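Local coordinates for putative aspartyl-tRNA synthetase (Leishmania major, PDB 6OD8) that probably catalyses the ATP-dependent attachment of L-aspartate to tRNA(Asp), as a class II aminoacyl-tRNA synthetase, at the interface of chains A and B. Sequence-based numbering; all coordinates share one arbitrary frame. Chains: chain A/B, Putative aspartyl-tRNA synthetase.

Contact 1: the interface of chains A and B. Residues chain A 325-326, 329, 378, 393; chain B 68-69.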
loop_
_atom_site.group_PDB
_atom_site.type_symbol
_atom_site.label_atom_id
_atom_site.label_comp_id
_atom_site.label_asym_id
_atom_site.label_seq_id
_atom_site.Cartn_x
_atom_site.Cartn_y
_atom_site.Cartn_z
ATOM N N TYR A 325 25.973 -3.942 -2.462
ATOM C CA TYR A 325 25.965 -2.489 -2.602
ATOM C C TYR A 325 24.936 -2.023 -3.627
ATOM O O TYR A 325 24.537 -0.858 -3.594
ATOM C CB TYR A 325 27.352 -1.945 -2.995
ATOM C CG TYR A 325 28.371 -1.991 -1.870
ATOM C CD1 TYR A 325 29.729 -1.860 -2.130
ATOM C CD2 TYR A 325 27.970 -2.177 -0.543
ATOM C CE1 TYR A 325 30.660 -1.926 -1.099
ATOM C CE2 TYR A 325 28.900 -2.229 0.499
ATOM C CZ TYR A 325 30.241 -2.103 0.206
ATOM O OH TYR A 325 31.174 -2.149 1.220
ATOM N N GLU A 326 24.496 -2.904 -4.540
ATOM C CA GLU A 326 23.411 -2.536 -5.443
ATOM C C GLU A 326 22.116 -2.302 -4.673
ATOM O O GLU A 326 21.319 -1.421 -5.033
ATOM C CB GLU A 326 23.219 -3.628 -6.496
ATOM C CG GLU A 326 24.457 -3.816 -7.354
ATOM C CD GLU A 326 24.395 -5.078 -8.201
ATOM O OE1 GLU A 326 23.305 -5.397 -8.728
ATOM O OE2 GLU A 326 25.440 -5.730 -8.342
ATOM N N ASP A 329 22.677 0.942 -2.697
ATOM C CA ASP A 329 22.502 2.060 -3.622
ATOM C C ASP A 329 21.026 2.442 -3.749
ATOM O O ASP A 329 20.673 3.629 -3.709
ATOM C CB ASP A 329 23.069 1.704 -5.005
ATOM C CG ASP A 329 24.592 1.672 -5.056
ATOM O OD1 ASP A 329 25.266 2.099 -4.095
ATOM O OD2 ASP A 329 25.124 1.189 -6.087
ATOM N N ILE A 378 32.685 7.033 -3.865
ATOM C CA ILE A 378 32.761 5.781 -4.624
ATOM C C ILE A 378 32.656 6.040 -6.125
ATOM O O ILE A 378 33.449 5.518 -6.919
ATOM C CB ILE A 378 31.671 4.807 -4.141
ATOM C CG1 ILE A 378 31.926 4.455 -2.674
ATOM C CG2 ILE A 378 31.595 3.572 -5.053
ATOM C CD1 ILE A 378 30.802 3.770 -1.959
ATOM N N HIS A 393 28.583 7.400 -1.603
ATOM C CA HIS A 393 28.530 6.914 -2.977
ATOM C C HIS A 393 28.840 8.037 -3.969
ATOM O O HIS A 393 29.629 7.848 -4.904
ATOM C CB HIS A 393 27.176 6.275 -3.291
ATOM C CG HIS A 393 27.108 5.720 -4.685
ATOM N ND1 HIS A 393 26.532 6.409 -5.731
ATOM C CD2 HIS A 393 27.646 4.600 -5.224
ATOM C CE1 HIS A 393 26.668 5.708 -6.843
ATOM N NE2 HIS A 393 27.346 4.609 -6.564
ATOM N N TYR B 68 32.058 -5.151 -7.595
ATOM C CA TYR B 68 30.980 -4.170 -7.718
ATOM C C TYR B 68 31.133 -3.425 -9.036
ATOM O O TYR B 68 32.169 -2.797 -9.275
ATOM C CB TYR B 68 31.003 -3.200 -6.525
ATOM C CG TYR B 68 30.047 -2.035 -6.614
ATOM C CD1 TYR B 68 28.678 -2.212 -6.461
ATOM C CD2 TYR B 68 30.524 -0.748 -6.823
ATOM C CE1 TYR B 68 27.794 -1.127 -6.530
ATOM C CE2 TYR B 68 29.663 0.337 -6.887
ATOM C CZ TYR B 68 28.307 0.152 -6.735
ATOM O OH TYR B 68 27.460 1.247 -6.819
ATOM N N LYS B 69 30.105 -3.512 -9.893
ATOM C CA LYS B 69 30.077 -2.826 -11.189
ATOM C C LYS B 69 31.321 -3.130 -12.025
ATOM O O LYS B 69 31.821 -2.281 -12.764
ATOM C CB LYS B 69 29.902 -1.319 -11.004
ATOM C CG LYS B 69 28.509 -0.941 -10.533
ATOM C CD LYS B 69 28.271 0.559 -10.611
ATOM C CE LYS B 69 26.847 0.918 -10.160
ATOM N NZ LYS B 69 26.546 2.372 -10.345
HETATM O O HOH W 1 27.380 -4.375 -9.605
HETATM O O HOH W 2 28.494 3.661 -8.809
#

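Contact 2: the interface of chains A and B. Residues chain A 94, 110, 112, 209, 212-213; chain B 284-286, 521.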
loop_
_atom_site.group_PDB
_atom_site.type_symbol
_atom_site.label_atom_id
_atom_site.label_comp_id
_atom_site.label_asym_id
_atom_site.label_seq_id
_atom_site.Cartn_x
_atom_site.Cartn_y
_atom_site.Cartn_z
ATOM N N ARG A 94 -16.317 22.724 12.243
ATOM C CA ARG A 94 -16.312 22.465 13.679
ATOM C C ARG A 94 -16.366 23.761 14.470
ATOM O O ARG A 94 -15.712 24.742 14.120
ATOM C CB ARG A 94 -15.033 21.717 14.079
ATOM C CG ARG A 94 -14.961 20.303 13.575
ATOM C CD ARG A 94 -15.385 19.324 14.641
ATOM N NE ARG A 94 -15.105 17.948 14.222
ATOM C CZ ARG A 94 -15.755 16.885 14.683
ATOM N NH1 ARG A 94 -16.717 17.027 15.581
ATOM N NH2 ARG A 94 -15.423 15.672 14.262
ATOM N N ARG A 110 -13.447 25.751 12.584
ATOM C CA ARG A 110 -12.236 24.990 12.295
ATOM C C ARG A 110 -12.539 23.852 11.326
ATOM O O ARG A 110 -13.608 23.239 11.389
ATOM C CB ARG A 110 -11.671 24.413 13.599
ATOM C CG ARG A 110 -10.400 23.644 13.485
ATOM C CD ARG A 110 -10.082 22.898 14.779
ATOM N NE ARG A 110 -10.679 21.561 14.822
ATOM C CZ ARG A 110 -11.571 21.151 15.722
ATOM N NH1 ARG A 110 -12.009 21.970 16.684
ATOM N NH2 ARG A 110 -12.038 19.914 15.652
ATOM N N GLY A 112 -9.726 20.928 10.439
ATOM C CA GLY A 112 -8.319 20.538 10.484
ATOM C C GLY A 112 -7.453 21.733 10.832
ATOM O O GLY A 112 -7.711 22.447 11.807
ATOM N N TRP A 209 -10.109 9.680 18.094
ATOM C CA TRP A 209 -10.830 10.551 17.164
ATOM C C TRP A 209 -10.807 11.998 17.625
ATOM O O TRP A 209 -10.837 12.915 16.793
ATOM C CB TRP A 209 -12.275 10.074 16.990
ATOM C CG TRP A 209 -12.969 9.752 18.291
ATOM C CD1 TRP A 209 -13.752 10.585 19.046
ATOM C CD2 TRP A 209 -12.927 8.503 18.985
ATOM N NE1 TRP A 209 -14.200 9.923 20.164
ATOM C CE2 TRP A 209 -13.694 8.648 20.156
ATOM C CE3 TRP A 209 -12.290 7.276 18.738
ATOM C CZ2 TRP A 209 -13.859 7.602 21.082
ATOM C CZ3 TRP A 209 -12.456 6.242 19.659
ATOM C CH2 TRP A 209 -13.236 6.414 20.811
ATOM N N LEU A 212 -6.919 13.210 17.080
ATOM C CA LEU A 212 -6.496 13.434 15.709
ATOM C C LEU A 212 -6.861 14.830 15.221
ATOM O O LEU A 212 -6.313 15.277 14.213
ATOM C CB LEU A 212 -7.109 12.376 14.772
ATOM C CG LEU A 212 -6.594 10.934 14.887
ATOM C CD1 LEU A 212 -7.490 9.948 14.115
ATOM C CD2 LEU A 212 -5.139 10.835 14.395
ATOM N N ARG A 213 -7.799 15.509 15.887
ATOM C CA ARG A 213 -8.218 16.840 15.470
ATOM C C ARG A 213 -7.181 17.915 15.784
ATOM O O ARG A 213 -7.307 19.029 15.272
ATOM C CB ARG A 213 -9.558 17.200 16.136
ATOM C CG ARG A 213 -10.655 16.171 15.867
ATOM C CD ARG A 213 -11.930 16.455 16.694
ATOM N NE ARG A 213 -12.783 15.264 16.669
ATOM C CZ ARG A 213 -13.996 15.185 17.195
ATOM N NH1 ARG A 213 -14.544 16.235 17.809
ATOM N NH2 ARG A 213 -14.661 14.048 17.094
ATOM N N GLN B 284 -13.941 11.058 11.744
ATOM C CA GLN B 284 -14.348 11.813 12.929
ATOM C C GLN B 284 -13.170 12.472 13.635
ATOM O O GLN B 284 -13.393 13.263 14.557
ATOM C CB GLN B 284 -15.115 10.923 13.913
ATOM C CG GLN B 284 -16.285 10.119 13.318
ATOM C CD GLN B 284 -16.949 10.750 12.079
ATOM O OE1 GLN B 284 -17.203 11.957 12.017
ATOM N NE2 GLN B 284 -17.234 9.910 11.085
ATOM N N GLY B 285 -11.942 12.177 13.218
ATOM C CA GLY B 285 -10.750 12.931 13.572
ATOM C C GLY B 285 -10.464 14.080 12.631
ATOM O O GLY B 285 -9.367 14.643 12.679
ATOM N N ASP B 286 -11.430 14.422 11.765
ATOM C CA ASP B 286 -11.438 15.526 10.799
ATOM C C ASP B 286 -10.548 15.308 9.577
ATOM O O ASP B 286 -10.284 16.273 8.854
ATOM C CB ASP B 286 -11.085 16.868 11.451
ATOM C CG ASP B 286 -12.152 17.327 12.444
ATOM O OD1 ASP B 286 -13.270 16.787 12.377
ATOM O OD2 ASP B 286 -11.876 18.201 13.294
ATOM N N TRP B 521 -19.182 13.972 10.969
ATOM C CA TRP B 521 -19.404 14.377 9.592
ATOM C C TRP B 521 -20.264 13.343 8.876
ATOM O O TRP B 521 -20.009 12.130 9.002
ATOM C CB TRP B 521 -18.062 14.497 8.852
ATOM C CG TRP B 521 -17.093 15.510 9.407
ATOM C CD1 TRP B 521 -16.107 15.294 10.334
ATOM C CD2 TRP B 521 -16.975 16.880 9.004
ATOM N NE1 TRP B 521 -15.412 16.466 10.567
ATOM C CE2 TRP B 521 -15.924 17.450 9.759
ATOM C CE3 TRP B 521 -17.676 17.689 8.087
ATOM C CZ2 TRP B 521 -15.549 18.792 9.624
ATOM C CZ3 TRP B 521 -17.306 19.011 7.952
ATOM C CH2 TRP B 521 -16.248 19.554 8.725
HETATM O O HOH W 3 -9.707 19.542 13.094
HETATM O O HOH W 4 -7.144 15.797 11.336
#

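Contact 1: the interface of chains A and B
The phenol ring of B:Tyr68 is inserted between A:Tyr325 of the partner and its own neighbour B:Lys69. Over one face, near the rim, sits the methylene of A:Tyr325, its CB 3.7 Å from B:Tyr68 CE1. Across the opposite face runs the aliphatic chain of B:Lys69, with CG above the ring centre. In the plane, at the hydroxyl end, stands OD2 of A:Asp329, while the CG2 branch of A:Ile378 crosses at about a right angle, 4.2 Å from B:Tyr68 CE2.

The case illustrates how a tyrosine can be an apolar plug and a polar anchor at once. The CG of B:Tyr68 lies anti to the backbone N (chi1 173°), which sends the ring toward chain A and brings it tip to tip with A:Asp329. The hydroxyl OH of B:Tyr68 donates to A:Asp329 OD2 over a very short 2.4 Å, using the syn lone pair of the carboxylate oxygen, with carboxylate and ring planes turned 73° apart. A:His393 NE2 also faces this hydroxyl, but as a weak, bent donor. A water gives A:His393 NE2 a closer partner at 2.7 Å, and the same water lies 2.8 Å from the amine NZ of B:Lys69, so histidine, lysine and phenol meet around one solvent molecule. The lysine, not in direct contact with the carboxylate, may still favour its charged form. At the other end of the ring a second water joins A:Glu326 OE2 to the backbone N of B:Lys69, 2.9 Å from the latter.

In the fold, A:Tyr325, A:Glu326 and A:Asp329 form the first turns of helix 325-342, with A:Ile378 opening 3-10 helix 378-380 and A:His393 following strand 391-392. They belong to the class II synthetase region, and the tyrosine that enters among them comes from an N-terminal loop of chain B.

Contact 2: the interface of chains A and B
A bend at chi2 (-98°) turns the A:Arg94 chain so that its guanidinium meets B:Asp286 tip to tip, and B:Asp286 answers with CG beside its backbone N, anti to the carbonyl carbon (chi1 -67°). The arginine grips side-on, both nitrogens on one oxygen: A:Arg94 NE donates to B:Asp286 OD1 at 2.8 Å, in the guanidinium plane and on the syn lone pair, and NH2 adds a longer bond. B:Trp521 NE1 reaches the same B:Asp286 OD1 from the anti side at 2.8 Å, tilted out of the carboxylate plane, its N-H almost perfectly straight at 179°. This intrachain bond helps fix the carboxylate's rotation, a second-shell residue setting a first-shell one.

The other oxygen, B:Asp286 OD2, receives A:Arg110 NH2 at 2.9 Å, nearly along its C-O axis, completing a second salt bridge. A water 2.6 Å from B:Asp286 OD2 links it to A:Arg110 NE. The extended A:Arg213 chain crosses B:Asp286 at about a right angle, its CG packed 3.9 Å from B:Asp286 CG, and gives weak bonds from NE and NH2 to the carbonyl O of B:Gln284. Its guanidinium lies face to face with the A:Arg94 NH2 group, a proximity of like charges that the aspartate may offset.

One loop of chain B, between helix 276-283 and strand 289-297, thus joins the OB-fold strands of A:Arg94 and A:Arg110 to the A:Arg213 segment, probably helping to orient the tRNA-binding domain on the dimer.

Contact 1 and contact 2 lie about 47 Å apart, between the centres of their C-alpha atoms, and share neither residues nor secondary-structure elements. The two-fold symmetry brings them together on one pair of surfaces: the twin of contact 1 sets the N-terminal loop of chain A on the synthetase region of chain B, which contact 2 ties to the OB-fold strands of chain A and to its A:Trp209 to A:Arg213 segment. The N-terminal loop and OB-fold strands of each subunit thus reach the other at separate points. Such cross-anchoring suits the dimer expected of class II aspartyl-tRNA synthetases and would probably steady the tRNA-binding parts.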